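Local coordinates for CPXV203 protein (Cowpox virus, PDB 4HKJ), which binds MHC class I molecules of the host and, as a cowpox immune-evasion protein, probably keeps them from reaching the cell surface, at residues C22-D27 against V79-I84; F28-T33 against Q74-V79; V108-E113 against K135-C140; G145-F150 against D165-G170. All blocks are in the same frame, centred on the assembly; numbering follows the deposited sequence.

Interaction 1 of 4, residues C22-D27 against V79-I84; sequences CIQAKD and VTHSYI
T80 O accepts the backbone N-H of A25 at 2.8 Å, and Q24 CA adds a weaker C-H...O contact to it at 3.4 Å. One step further into the strands, I23 and S82 form a hydrogen-bonded pair. I23 N reaches S82 O at 2.8 Å, and S82 N gives the return bond to I23 O. These antiparallel neighbours, strands 15-25 and 81-88, lie in the five-stranded sheet of a beta-sandwich, as in the poxvirus chemokine-binding relatives. I23, S82 and I84 turn to the face that meets strand 53-59, where I23 CD1 and I84 CD1 pack at 4.2 Å beside Y53 and V55. C22, Q24, H81 and Y83 take the other face. Q24 has CG anti to the backbone N (chi1 -177°) and an extended chain beyond it; its side chain runs beside that of H81, pointing the same way, with amide and ring planes 21° apart. Q24 NE2 approaches H81 CE1 at 3.6 Å, a packing contact. T80 OG1 lies 3.4 Å above the H81 ring plane, toward the rim, and its hydrogen bond goes to an acidic side chain on the chain of another protein. C22 SG, disulfide-bonded to C169, comes obliquely to the same imidazole, 4.2 Å from H81 ND1.

Interaction 2 of 4, residues F28-T33 against Q74-V79; sequences FYSKRT and QTHFGV
From F28 to R32 the loop runs extended and roughly opposite to H76-V79 (146° between directions), and S30 N donates to V79 O at 2.8 Å. The partner is the end of strand 71-77 and the turn of the hairpin it forms with strand 81-88, passed by the loop after strand 15-25. S30 OG, held between the backbone N and the carbonyl carbon (chi1 53°), adds a weak bond to the same V79 O. Next to it the Y29 ring lies beside V79, with V79 CG2 over the ring centre at 4.0 Å, a CH-pi contact. H76 fills the other half of the contact, its CG anti to the backbone N. S30 OG sits in plane at the edge of the imidazole, 3.1 Å from H76 CE1, while the K31 carbonyl carbon and R32 N cover one face. R32 CB touches H76 CD2 at 3.5 Å, the guanidinium plane inclined 46° to the ring. R32 NH2 makes a salt bridge to an acidic side chain on the chain of another protein, so the loop takes part in the intermolecular interface. Within the hairpin, H76 NE2 points back to G78 O in a weak bond of 2.8 Å.

Interaction 3 of 4, residues V108-E113 against K135-C140; sequences VYCDQE and KYDTSC
V108 N donates to K135 O at 2.7 Å, and V108 O receives a weaker bond from D137 N at 3.4 Å. Y136 CA lies between these two bonds and adds a C-H...O contact to V108 O. The apolar share is small: V108 CB meets Y136 CB at 3.9 Å, both side chains on the face that packs against I141. Strands 103-110 and 131-137 are the parallel neighbours within the otherwise antiparallel six-stranded sheet of the sandwich, and V108 and Y136 are their bridged pair. The covalent tie follows where the strands give way to loops: C110 SG and C140 SG form a disulfide with a chi3 of -99°, and D137 OD2 packs 4.0 Å from C110 SG. Polar side-chain bonding centres on D137 OD1. It closes an Asx turn with S139 N at 3.0 Å and also takes S139 OG, both donors arriving from the same side of the carboxylate plane. D118 N is a further donor to D137 OD1, which ties the turn to the loop before strand 119-126.

Interaction 4 of 4, residues G145-F150 against D165-G170; sequences GVNYSF and DTLTCG
The amide of N147 and the carboxylate of D165 are stacked flat group on flat group, their planes only 12° apart. N147 CG lies 3.8 Å from D165 OD1, and N147 ND2 is 3.9 Å from D165 CG; these are stacking distances, and neither is a hydrogen bond. The carboxylate belongs to an Asx turn. Its OD1 accepts the backbone N-H of L167 at 3.2 Å, nearly in line with the C-O bond, while OD2 forms a salt bridge with R177 of helix 174-179. With both oxygens engaged, the carboxylate is held in orientation where the amide of N147 meets it. CG of D165 stands anti to the backbone N (chi1 -160°), on the side facing N147. The turn lies in the loop between helices 153-158 and 174-179, which passes over strand 141-152, an outermost strand of the five-stranded sheet. L167 is the centre of an inverse gamma turn, closed by T168 N donating to T166 O at 2.7 Å, and this sharp bend directs its side chain onto the strand. There L167 CD2 rests against the backbone, 3.6 Å from G145 O and 3.8 Å from N147 N. The same leucine also packs on C22 of the adjoining strand 15-25. Beside it T166 OG1 hydrogen-bonds an acidic side chain on the chain of another protein, so the loop also takes part in the intermolecular interface. The other leucine methyl, L167 CD1, comes to 3.9 Å from N147 OD1.

Interactions 1, 2 and 4 all reach the five-stranded sheet, while interaction 3 lies in the six-stranded one. Interaction 2 is nested in the loop closed by interaction 1; they share V79, and T75 N probably bonds Y83 O at 3.1 Å. Interaction 1 joins interaction 4 through the C22-C169 disulfide and a probable bond from C22 N to G145 O at 2.9 Å. Toward interaction 3, K26 N reaches C140 O at 3.0 Å, and K31 N of interaction 2 meets Q112 OE1 at 3.1 Å. Centres of interactions 3 and 4 are about 20 Å apart, without contact. Interactions 1, 2 and 4 are each touched by a chain of another protein; the segments of interaction 3 are not.

Interaction 1 of 4, residues C22-D27 against V79-I84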
loop_
_atom_site.group_PDB
_atom_site.type_symbol
_atom_site.label_atom_id
_atom_site.label_comp_id
_atom_site.label_asym_id
_atom_site.label_seq_id
_atom_site.Cartn_x
_atom_site.Cartn_y
_atom_site.Cartn_z
ATOM N N CYS D 22 0.472 4.506 10.785
ATOM C CA CYS D 22 -0.893 4.995 10.631
ATOM C C CYS D 22 -1.858 4.197 11.502
ATOM O O CYS D 22 -1.963 2.977 11.372
ATOM C CB CYS D 22 -1.328 4.930 9.164
ATOM S SG CYS D 22 -2.961 5.646 8.830
ATOM N N ILE D 23 -2.555 4.893 12.391
ATOM C CA ILE D 23 -3.509 4.255 13.288
ATOM C C ILE D 23 -4.930 4.705 12.967
ATOM O O ILE D 23 -5.222 5.901 12.958
ATOM C CB ILE D 23 -3.204 4.587 14.762
ATOM C CG1 ILE D 23 -1.703 4.484 15.039
ATOM C CG2 ILE D 23 -3.988 3.672 15.686
ATOM C CD1 ILE D 23 -1.311 4.905 16.439
ATOM N N GLN D 24 -5.810 3.746 12.699
ATOM C CA GLN D 24 -7.207 4.056 12.413
ATOM C C GLN D 24 -8.102 3.703 13.598
ATOM O O GLN D 24 -8.028 2.601 14.140
ATOM C CB GLN D 24 -7.682 3.331 11.150
ATOM C CG GLN D 24 -9.113 3.660 10.746
ATOM C CD GLN D 24 -9.530 2.984 9.455
ATOM O OE1 GLN D 24 -9.182 1.831 9.201
ATOM N NE2 GLN D 24 -10.280 3.705 8.627
ATOM N N ALA D 25 -8.949 4.650 13.991
ATOM C CA ALA D 25 -9.820 4.476 15.147
ATOM C C ALA D 25 -10.943 3.485 14.867
ATOM O O ALA D 25 -11.395 3.348 13.731
ATOM C CB ALA D 25 -10.392 5.817 15.580
ATOM N N LYS D 26 -11.390 2.800 15.915
ATOM C CA LYS D 26 -12.486 1.847 15.800
ATOM C C LYS D 26 -13.593 2.176 16.794
ATOM O O LYS D 26 -13.331 2.401 17.975
ATOM C CB LYS D 26 -11.983 0.421 16.030
ATOM C CG LYS D 26 -13.077 -0.635 16.015
ATOM C CD LYS D 26 -12.503 -2.030 16.208
ATOM C CE LYS D 26 -13.585 -3.092 16.098
ATOM N NZ LYS D 26 -13.024 -4.466 16.190
ATOM N N ASP D 27 -14.827 2.216 16.297
ATOM C CA ASP D 27 -16.013 2.462 17.120
ATOM C C ASP D 27 -16.013 3.813 17.841
ATOM O O ASP D 27 -16.816 4.035 18.748
ATOM C CB ASP D 27 -16.229 1.321 18.124
ATOM C CG ASP D 27 -16.462 -0.014 17.444
ATOM O OD1 ASP D 27 -17.032 -0.026 16.332
ATOM O OD2 ASP D 27 -16.074 -1.052 18.020
ATOM N N VAL D 79 -11.718 11.745 10.823
ATOM C CA VAL D 79 -12.177 11.453 12.174
ATOM C C VAL D 79 -11.681 10.100 12.683
ATOM O O VAL D 79 -12.015 9.691 13.795
ATOM C CB VAL D 79 -13.715 11.484 12.264
ATOM C CG1 VAL D 79 -14.236 12.889 12.015
ATOM C CG2 VAL D 79 -14.323 10.502 11.274
ATOM N N THR D 80 -10.886 9.408 11.873
ATOM C CA THR D 80 -10.409 8.074 12.238
ATOM C C THR D 80 -8.889 7.923 12.159
ATOM O O THR D 80 -8.288 7.205 12.959
ATOM C CB THR D 80 -11.062 6.980 11.366
ATOM O OG1 THR D 80 -10.886 7.301 9.980
ATOM C CG2 THR D 80 -12.547 6.866 11.672
ATOM N N HIS D 81 -8.271 8.601 11.197
ATOM C CA HIS D 81 -6.844 8.423 10.942
ATOM C C HIS D 81 -5.950 9.271 11.847
ATOM O O HIS D 81 -6.173 10.471 12.016
ATOM C CB HIS D 81 -6.525 8.716 9.474
ATOM C CG HIS D 81 -7.315 7.891 8.507
ATOM N ND1 HIS D 81 -7.014 6.576 8.229
ATOM C CD2 HIS D 81 -8.395 8.197 7.748
ATOM C CE1 HIS D 81 -7.873 6.106 7.343
ATOM N NE2 HIS D 81 -8.722 7.070 7.035
ATOM N N SER D 82 -4.935 8.630 12.421
ATOM C CA SER D 82 -3.931 9.317 13.226
ATOM C C SER D 82 -2.540 8.812 12.854
ATOM O O SER D 82 -2.260 7.617 12.954
ATOM C CB SER D 82 -4.193 9.097 14.715
ATOM O OG SER D 82 -5.472 9.576 15.083
ATOM N N TYR D 83 -1.672 9.725 12.429
ATOM C CA TYR D 83 -0.347 9.358 11.938
ATOM C C TYR D 83 0.773 9.843 12.858
ATOM O O TYR D 83 0.718 10.953 13.388
ATOM C CB TYR D 83 -0.142 9.902 10.520
ATOM C CG TYR D 83 1.239 9.660 9.955
ATOM C CD1 TYR D 83 1.603 8.414 9.469
ATOM C CD2 TYR D 83 2.175 10.683 9.898
ATOM C CE1 TYR D 83 2.864 8.189 8.949
ATOM C CE2 TYR D 83 3.438 10.468 9.381
ATOM C CZ TYR D 83 3.777 9.220 8.908
ATOM O OH TYR D 83 5.034 9.005 8.392
ATOM N N ILE D 84 1.788 9.001 13.042
ATOM C CA ILE D 84 2.936 9.339 13.879
ATOM C C ILE D 84 4.238 9.074 13.128
ATOM O O ILE D 84 4.384 8.041 12.475
ATOM C CB ILE D 84 2.940 8.524 15.190
ATOM C CG1 ILE D 84 1.601 8.670 15.918
ATOM C CG2 ILE D 84 4.085 8.959 16.092
ATOM C CD1 ILE D 84 1.529 7.912 17.226
#

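Interaction 2 of 4, residues F28-T33 against Q74-V79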
loop_
_atom_site.group_PDB
_atom_site.type_symbol
_atom_site.label_atom_id
_atom_site.label_comp_id
_atom_site.label_asym_id
_atom_site.label_seq_id
_atom_site.Cartn_x
_atom_site.Cartn_y
_atom_site.Cartn_z
ATOM N N PHE D 28 -15.120 4.711 17.437
ATOM C CA PHE D 28 -15.093 6.061 17.993
ATOM C C PHE D 28 -14.374 7.036 17.066
ATOM O O PHE D 28 -13.647 6.625 16.162
ATOM C CB PHE D 28 -14.458 6.073 19.391
ATOM C CG PHE D 28 -12.956 6.178 19.385
ATOM C CD1 PHE D 28 -12.168 5.064 19.147
ATOM C CD2 PHE D 28 -12.334 7.390 19.641
ATOM C CE1 PHE D 28 -10.787 5.160 19.149
ATOM C CE2 PHE D 28 -10.955 7.491 19.643
ATOM C CZ PHE D 28 -10.181 6.375 19.398
ATOM N N TYR D 29 -14.588 8.327 17.293
ATOM C CA TYR D 29 -13.949 9.361 16.487
ATOM C C TYR D 29 -12.732 9.943 17.197
ATOM O O TYR D 29 -12.853 10.538 18.268
ATOM C CB TYR D 29 -14.937 10.484 16.159
ATOM C CG TYR D 29 -15.981 10.123 15.124
ATOM C CD1 TYR D 29 -15.969 8.886 14.492
ATOM C CD2 TYR D 29 -16.975 11.027 14.771
ATOM C CE1 TYR D 29 -16.922 8.556 13.546
ATOM C CE2 TYR D 29 -17.931 10.709 13.827
ATOM C CZ TYR D 29 -17.901 9.473 13.217
ATOM O OH TYR D 29 -18.852 9.156 12.275
ATOM N N SER D 30 -11.561 9.767 16.596
ATOM C CA SER D 30 -10.333 10.337 17.138
ATOM C C SER D 30 -10.263 11.827 16.828
ATOM O O SER D 30 -10.518 12.247 15.700
ATOM C CB SER D 30 -9.106 9.612 16.581
ATOM O OG SER D 30 -9.132 9.574 15.166
ATOM N N LYS D 31 -9.919 12.621 17.836
ATOM C CA LYS D 31 -9.879 14.071 17.690
ATOM C C LYS D 31 -8.466 14.579 17.415
ATOM O O LYS D 31 -7.500 14.116 18.022
ATOM C CB LYS D 31 -10.448 14.749 18.938
ATOM C CG LYS D 31 -10.517 16.265 18.849
ATOM C CD LYS D 31 -11.123 16.868 20.105
ATOM C CE LYS D 31 -11.173 18.385 20.016
ATOM N NZ LYS D 31 -11.774 18.990 21.235
ATOM N N ARG D 32 -8.357 15.532 16.495
ATOM C CA ARG D 32 -7.081 16.161 16.180
ATOM C C ARG D 32 -6.625 17.046 17.329
ATOM O O ARG D 32 -7.411 17.822 17.875
ATOM C CB ARG D 32 -7.201 16.994 14.905
ATOM C CG ARG D 32 -5.955 17.795 14.567
ATOM C CD ARG D 32 -6.113 18.555 13.260
ATOM N NE ARG D 32 -7.145 19.588 13.333
ATOM C CZ ARG D 32 -8.377 19.454 12.852
ATOM N NH1 ARG D 32 -8.742 18.327 12.258
ATOM N NH2 ARG D 32 -9.247 20.449 12.965
ATOM N N THR D 33 -5.352 16.934 17.696
ATOM C CA THR D 33 -4.808 17.733 18.788
ATOM C C THR D 33 -3.290 17.860 18.711
ATOM O O THR D 33 -2.639 17.224 17.881
ATOM C CB THR D 33 -5.185 17.141 20.159
ATOM O OG1 THR D 33 -4.758 18.026 21.202
ATOM C CG2 THR D 33 -4.529 15.783 20.353
ATOM N N GLN D 74 3.398 14.260 14.787
ATOM C CA GLN D 74 2.056 13.704 14.636
ATOM C C GLN D 74 1.147 14.617 13.820
ATOM O O GLN D 74 1.345 15.831 13.772
ATOM C CB GLN D 74 1.418 13.437 16.003
ATOM C CG GLN D 74 2.063 12.311 16.795
ATOM C CD GLN D 74 1.312 11.999 18.074
ATOM O OE1 GLN D 74 1.841 11.347 18.973
ATOM N NE2 GLN D 74 0.071 12.464 18.160
ATOM N N THR D 75 0.149 14.016 13.180
ATOM C CA THR D 75 -0.865 14.765 12.449
ATOM C C THR D 75 -2.174 13.986 12.451
ATOM O O THR D 75 -2.208 12.822 12.850
ATOM C CB THR D 75 -0.441 15.048 11.000
ATOM O OG1 THR D 75 -1.436 15.853 10.357
ATOM C CG2 THR D 75 -0.276 13.749 10.230
ATOM N N HIS D 76 -3.248 14.625 12.003
ATOM C CA HIS D 76 -4.556 13.983 11.996
ATOM C C HIS D 76 -5.357 14.330 10.748
ATOM O O HIS D 76 -5.320 15.465 10.271
ATOM C CB HIS D 76 -5.346 14.368 13.248
ATOM C CG HIS D 76 -6.691 13.718 13.338
ATOM N ND1 HIS D 76 -6.875 12.456 13.863
ATOM C CD2 HIS D 76 -7.919 14.152 12.967
ATOM C CE1 HIS D 76 -8.157 12.143 13.813
ATOM N NE2 HIS D 76 -8.813 13.155 13.273
ATOM N N PHE D 77 -6.081 13.345 10.227
ATOM C CA PHE D 77 -6.941 13.552 9.067
ATOM C C PHE D 77 -8.296 12.889 9.283
ATOM O O PHE D 77 -8.374 11.759 9.766
ATOM C CB PHE D 77 -6.283 12.993 7.806
ATOM C CG PHE D 77 -5.066 13.757 7.368
ATOM C CD1 PHE D 77 -5.129 15.122 7.150
ATOM C CD2 PHE D 77 -3.858 13.109 7.181
ATOM C CE1 PHE D 77 -4.010 15.828 6.750
ATOM C CE2 PHE D 77 -2.736 13.807 6.781
ATOM C CZ PHE D 77 -2.811 15.169 6.565
ATOM N N GLY D 78 -9.359 13.597 8.921
ATOM C CA GLY D 78 -10.704 13.078 9.080
ATOM C C GLY D 78 -11.072 12.870 10.535
ATOM O O GLY D 78 -10.769 13.705 11.386
ATOM N N VAL D 79 -11.718 11.745 10.823
ATOM C CA VAL D 79 -12.177 11.453 12.174
ATOM C C VAL D 79 -11.681 10.100 12.683
ATOM O O VAL D 79 -12.015 9.691 13.795
ATOM C CB VAL D 79 -13.715 11.484 12.264
ATOM C CG1 VAL D 79 -14.236 12.889 12.015
ATOM C CG2 VAL D 79 -14.323 10.502 11.274
#

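Interaction 3 of 4, residues V108-E113 against K135-C140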
loop_
_atom_site.group_PDB
_atom_site.type_symbol
_atom_site.label_atom_id
_atom_site.label_comp_id
_atom_site.label_asym_id
_atom_site.label_seq_id
_atom_site.Cartn_x
_atom_site.Cartn_y
_atom_site.Cartn_z
ATOM N N VAL D 108 0.917 0.806 21.690
ATOM C CA VAL D 108 -0.080 1.834 21.406
ATOM C C VAL D 108 -1.342 1.670 22.253
ATOM O O VAL D 108 -2.131 0.749 22.043
ATOM C CB VAL D 108 -0.471 1.850 19.918
ATOM C CG1 VAL D 108 -1.470 2.963 19.652
ATOM C CG2 VAL D 108 0.764 2.022 19.049
ATOM N N TYR D 109 -1.524 2.576 23.208
ATOM C CA TYR D 109 -2.707 2.578 24.055
ATOM C C TYR D 109 -3.638 3.708 23.637
ATOM O O TYR D 109 -3.194 4.703 23.064
ATOM C CB TYR D 109 -2.312 2.748 25.521
ATOM C CG TYR D 109 -1.239 1.789 25.982
ATOM C CD1 TYR D 109 -1.568 0.534 26.474
ATOM C CD2 TYR D 109 0.104 2.140 25.927
ATOM C CE1 TYR D 109 -0.589 -0.347 26.897
ATOM C CE2 TYR D 109 1.088 1.267 26.347
ATOM C CZ TYR D 109 0.737 0.026 26.829
ATOM O OH TYR D 109 1.717 -0.843 27.246
ATOM N N CYS D 110 -4.927 3.556 23.926
ATOM C CA CYS D 110 -5.905 4.590 23.600
ATOM C C CYS D 110 -6.323 5.391 24.832
ATOM O O CYS D 110 -6.598 4.824 25.890
ATOM C CB CYS D 110 -7.129 3.987 22.903
ATOM S SG CYS D 110 -7.673 2.388 23.550
ATOM N N ASP D 111 -6.365 6.712 24.682
ATOM C CA ASP D 111 -6.701 7.615 25.779
ATOM C C ASP D 111 -8.119 8.162 25.666
ATOM O O ASP D 111 -8.822 8.302 26.666
ATOM C CB ASP D 111 -5.709 8.780 25.830
ATOM C CG ASP D 111 -4.481 8.464 26.658
ATOM O OD1 ASP D 111 -4.267 7.274 26.965
ATOM O OD2 ASP D 111 -3.733 9.404 27.004
ATOM N N GLN D 112 -8.527 8.473 24.440
ATOM C CA GLN D 112 -9.823 9.094 24.188
ATOM C C GLN D 112 -10.984 8.198 24.609
ATOM O O GLN D 112 -11.811 8.585 25.436
ATOM C CB GLN D 112 -9.948 9.462 22.707
ATOM C CG GLN D 112 -11.133 10.350 22.377
ATOM C CD GLN D 112 -11.057 10.913 20.973
ATOM O OE1 GLN D 112 -10.021 10.822 20.313
ATOM N NE2 GLN D 112 -12.153 11.500 20.507
ATOM N N GLU D 113 -11.039 7.001 24.037
ATOM C CA GLU D 113 -12.116 6.063 24.327
ATOM C C GLU D 113 -11.723 5.106 25.447
ATOM O O GLU D 113 -10.551 4.750 25.585
ATOM C CB GLU D 113 -12.488 5.277 23.068
ATOM C CG GLU D 113 -13.769 4.465 23.183
ATOM C CD GLU D 113 -15.015 5.331 23.170
ATOM O OE1 GLU D 113 -14.902 6.541 22.882
ATOM O OE2 GLU D 113 -16.110 4.798 23.445
ATOM N N LYS D 135 2.614 -3.497 19.643
ATOM C CA LYS D 135 1.573 -4.006 20.525
ATOM C C LYS D 135 0.488 -2.944 20.661
ATOM O O LYS D 135 0.766 -1.820 21.076
ATOM C CB LYS D 135 2.170 -4.327 21.896
ATOM C CG LYS D 135 1.151 -4.629 22.979
ATOM C CD LYS D 135 1.816 -4.669 24.348
ATOM C CE LYS D 135 0.802 -4.894 25.457
ATOM N NZ LYS D 135 0.185 -6.248 25.397
ATOM N N TYR D 136 -0.746 -3.287 20.304
ATOM C CA TYR D 136 -1.823 -2.301 20.321
ATOM C C TYR D 136 -3.179 -2.856 20.757
ATOM O O TYR D 136 -3.482 -4.032 20.553
ATOM C CB TYR D 136 -1.944 -1.607 18.960
ATOM C CG TYR D 136 -2.379 -2.513 17.828
ATOM C CD1 TYR D 136 -1.465 -3.328 17.169
ATOM C CD2 TYR D 136 -3.703 -2.543 17.407
ATOM C CE1 TYR D 136 -1.861 -4.152 16.131
ATOM C CE2 TYR D 136 -4.106 -3.364 16.372
ATOM C CZ TYR D 136 -3.183 -4.166 15.737
ATOM O OH TYR D 136 -3.585 -4.984 14.705
ATOM N N ASP D 137 -3.988 -1.987 21.357
ATOM C CA ASP D 137 -5.321 -2.343 21.827
ATOM C C ASP D 137 -6.299 -2.374 20.656
ATOM O O ASP D 137 -6.594 -1.341 20.057
ATOM C CB ASP D 137 -5.786 -1.332 22.877
ATOM C CG ASP D 137 -6.961 -1.829 23.698
ATOM O OD1 ASP D 137 -7.718 -2.695 23.211
ATOM O OD2 ASP D 137 -7.129 -1.347 24.836
ATOM N N THR D 138 -6.808 -3.562 20.344
ATOM C CA THR D 138 -7.680 -3.744 19.188
ATOM C C THR D 138 -9.130 -3.355 19.469
ATOM O O THR D 138 -9.982 -3.438 18.585
ATOM C CB THR D 138 -7.640 -5.199 18.676
ATOM O OG1 THR D 138 -8.247 -6.066 19.641
ATOM C CG2 THR D 138 -6.204 -5.641 18.431
ATOM N N SER D 139 -9.409 -2.932 20.697
ATOM C CA SER D 139 -10.759 -2.514 21.062
ATOM C C SER D 139 -11.057 -1.112 20.540
ATOM O O SER D 139 -12.205 -0.782 20.243
ATOM C CB SER D 139 -10.960 -2.575 22.578
ATOM O OG SER D 139 -10.058 -1.713 23.251
ATOM N N CYS D 140 -10.017 -0.293 20.425
ATOM C CA CYS D 140 -10.176 1.077 19.947
ATOM C C CYS D 140 -9.402 1.343 18.656
ATOM O O CYS D 140 -9.450 2.446 18.116
ATOM C CB CYS D 140 -9.763 2.080 21.030
ATOM S SG CYS D 140 -8.050 1.929 21.606
#

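Interaction 4 of 4, residues G145-F150 against D165-G170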
loop_
_atom_site.group_PDB
_atom_site.type_symbol
_atom_site.label_atom_id
_atom_site.label_comp_id
_atom_site.label_asym_id
_atom_site.label_seq_id
_atom_site.Cartn_x
_atom_site.Cartn_y
_atom_site.Cartn_z
ATOM N N GLY D 145 -0.828 0.400 10.269
ATOM C CA GLY D 145 0.188 0.179 9.256
ATOM C C GLY D 145 1.501 0.818 9.659
ATOM O O GLY D 145 1.516 1.851 10.326
ATOM N N VAL D 146 2.607 0.198 9.261
ATOM C CA VAL D 146 3.934 0.699 9.617
ATOM C C VAL D 146 4.846 0.797 8.399
ATOM O O VAL D 146 5.079 -0.192 7.706
ATOM C CB VAL D 146 4.616 -0.189 10.666
ATOM C CG1 VAL D 146 6.034 0.295 10.939
ATOM C CG2 VAL D 146 3.807 -0.223 11.948
ATOM N N ASN D 147 5.369 1.993 8.147
ATOM C CA ASN D 147 6.356 2.169 7.093
ATOM C C ASN D 147 7.738 2.394 7.693
ATOM O O ASN D 147 7.877 3.042 8.730
ATOM C CB ASN D 147 5.968 3.318 6.164
ATOM C CG ASN D 147 6.289 3.020 4.712
ATOM O OD1 ASN D 147 5.475 2.437 3.992
ATOM N ND2 ASN D 147 7.478 3.415 4.274
ATOM N N TYR D 148 8.755 1.847 7.038
ATOM C CA TYR D 148 10.106 1.844 7.585
ATOM C C TYR D 148 11.141 2.245 6.538
ATOM O O TYR D 148 11.113 1.769 5.402
ATOM C CB TYR D 148 10.416 0.466 8.184
ATOM C CG TYR D 148 11.868 0.044 8.132
ATOM C CD1 TYR D 148 12.825 0.665 8.923
ATOM C CD2 TYR D 148 12.273 -1.003 7.313
ATOM C CE1 TYR D 148 14.149 0.271 8.885
ATOM C CE2 TYR D 148 13.593 -1.406 7.269
ATOM C CZ TYR D 148 14.527 -0.765 8.055
ATOM O OH TYR D 148 15.844 -1.160 8.016
ATOM N N SER D 149 12.047 3.137 6.929
ATOM C CA SER D 149 13.087 3.627 6.034
ATOM C C SER D 149 14.364 3.951 6.804
ATOM O O SER D 149 14.350 4.758 7.735
ATOM C CB SER D 149 12.599 4.861 5.273
ATOM O OG SER D 149 13.574 5.306 4.346
ATOM N N PHE D 150 15.464 3.318 6.409
ATOM C CA PHE D 150 16.736 3.481 7.103
ATOM C C PHE D 150 17.902 3.293 6.137
ATOM O O PHE D 150 18.288 2.165 5.830
ATOM C CB PHE D 150 16.835 2.475 8.254
ATOM C CG PHE D 150 17.988 2.722 9.185
ATOM C CD1 PHE D 150 18.137 3.947 9.810
ATOM C CD2 PHE D 150 18.909 1.723 9.452
ATOM C CE1 PHE D 150 19.189 4.178 10.675
ATOM C CE2 PHE D 150 19.966 1.948 10.317
ATOM C CZ PHE D 150 20.106 3.178 10.929
ATOM N N ASP D 165 6.517 4.340 -0.061
ATOM C CA ASP D 165 5.628 4.879 0.962
ATOM C C ASP D 165 4.224 5.067 0.402
ATOM O O ASP D 165 4.025 5.795 -0.571
ATOM C CB ASP D 165 6.164 6.206 1.503
ATOM C CG ASP D 165 5.583 6.561 2.861
ATOM O OD1 ASP D 165 4.495 6.050 3.204
ATOM O OD2 ASP D 165 6.216 7.356 3.589
ATOM N N THR D 166 3.252 4.404 1.022
ATOM C CA THR D 166 1.863 4.490 0.587
ATOM C C THR D 166 0.926 4.779 1.757
ATOM O O THR D 166 -0.296 4.783 1.597
ATOM C CB THR D 166 1.408 3.197 -0.117
ATOM O OG1 THR D 166 1.680 2.071 0.726
ATOM C CG2 THR D 166 2.139 3.021 -1.439
ATOM N N LEU D 167 1.502 5.018 2.931
ATOM C CA LEU D 167 0.719 5.336 4.120
ATOM C C LEU D 167 0.166 6.757 4.061
ATOM O O LEU D 167 0.607 7.633 4.807
ATOM C CB LEU D 167 1.557 5.150 5.387
ATOM C CG LEU D 167 1.383 3.843 6.166
ATOM C CD1 LEU D 167 1.812 2.639 5.340
ATOM C CD2 LEU D 167 2.148 3.898 7.480
ATOM N N THR D 168 -0.798 6.975 3.171
ATOM C CA THR D 168 -1.439 8.277 3.023
ATOM C C THR D 168 -2.118 8.686 4.326
ATOM O O THR D 168 -2.104 9.857 4.705
ATOM C CB THR D 168 -2.480 8.259 1.891
ATOM O OG1 THR D 168 -3.501 7.297 2.187
ATOM C CG2 THR D 168 -1.822 7.899 0.570
ATOM N N CYS D 169 -2.712 7.703 4.998
ATOM C CA CYS D 169 -3.306 7.882 6.322
ATOM C C CYS D 169 -4.370 8.978 6.372
ATOM O O CYS D 169 -4.355 9.830 7.260
ATOM C CB CYS D 169 -2.220 8.142 7.370
ATOM S SG CYS D 169 -2.680 7.643 9.044
ATOM N N GLY D 170 -5.289 8.952 5.413
ATOM C CA GLY D 170 -6.406 9.880 5.400
ATOM C C GLY D 170 -6.223 11.067 4.472
ATOM O O GLY D 170 -7.136 11.875 4.302
#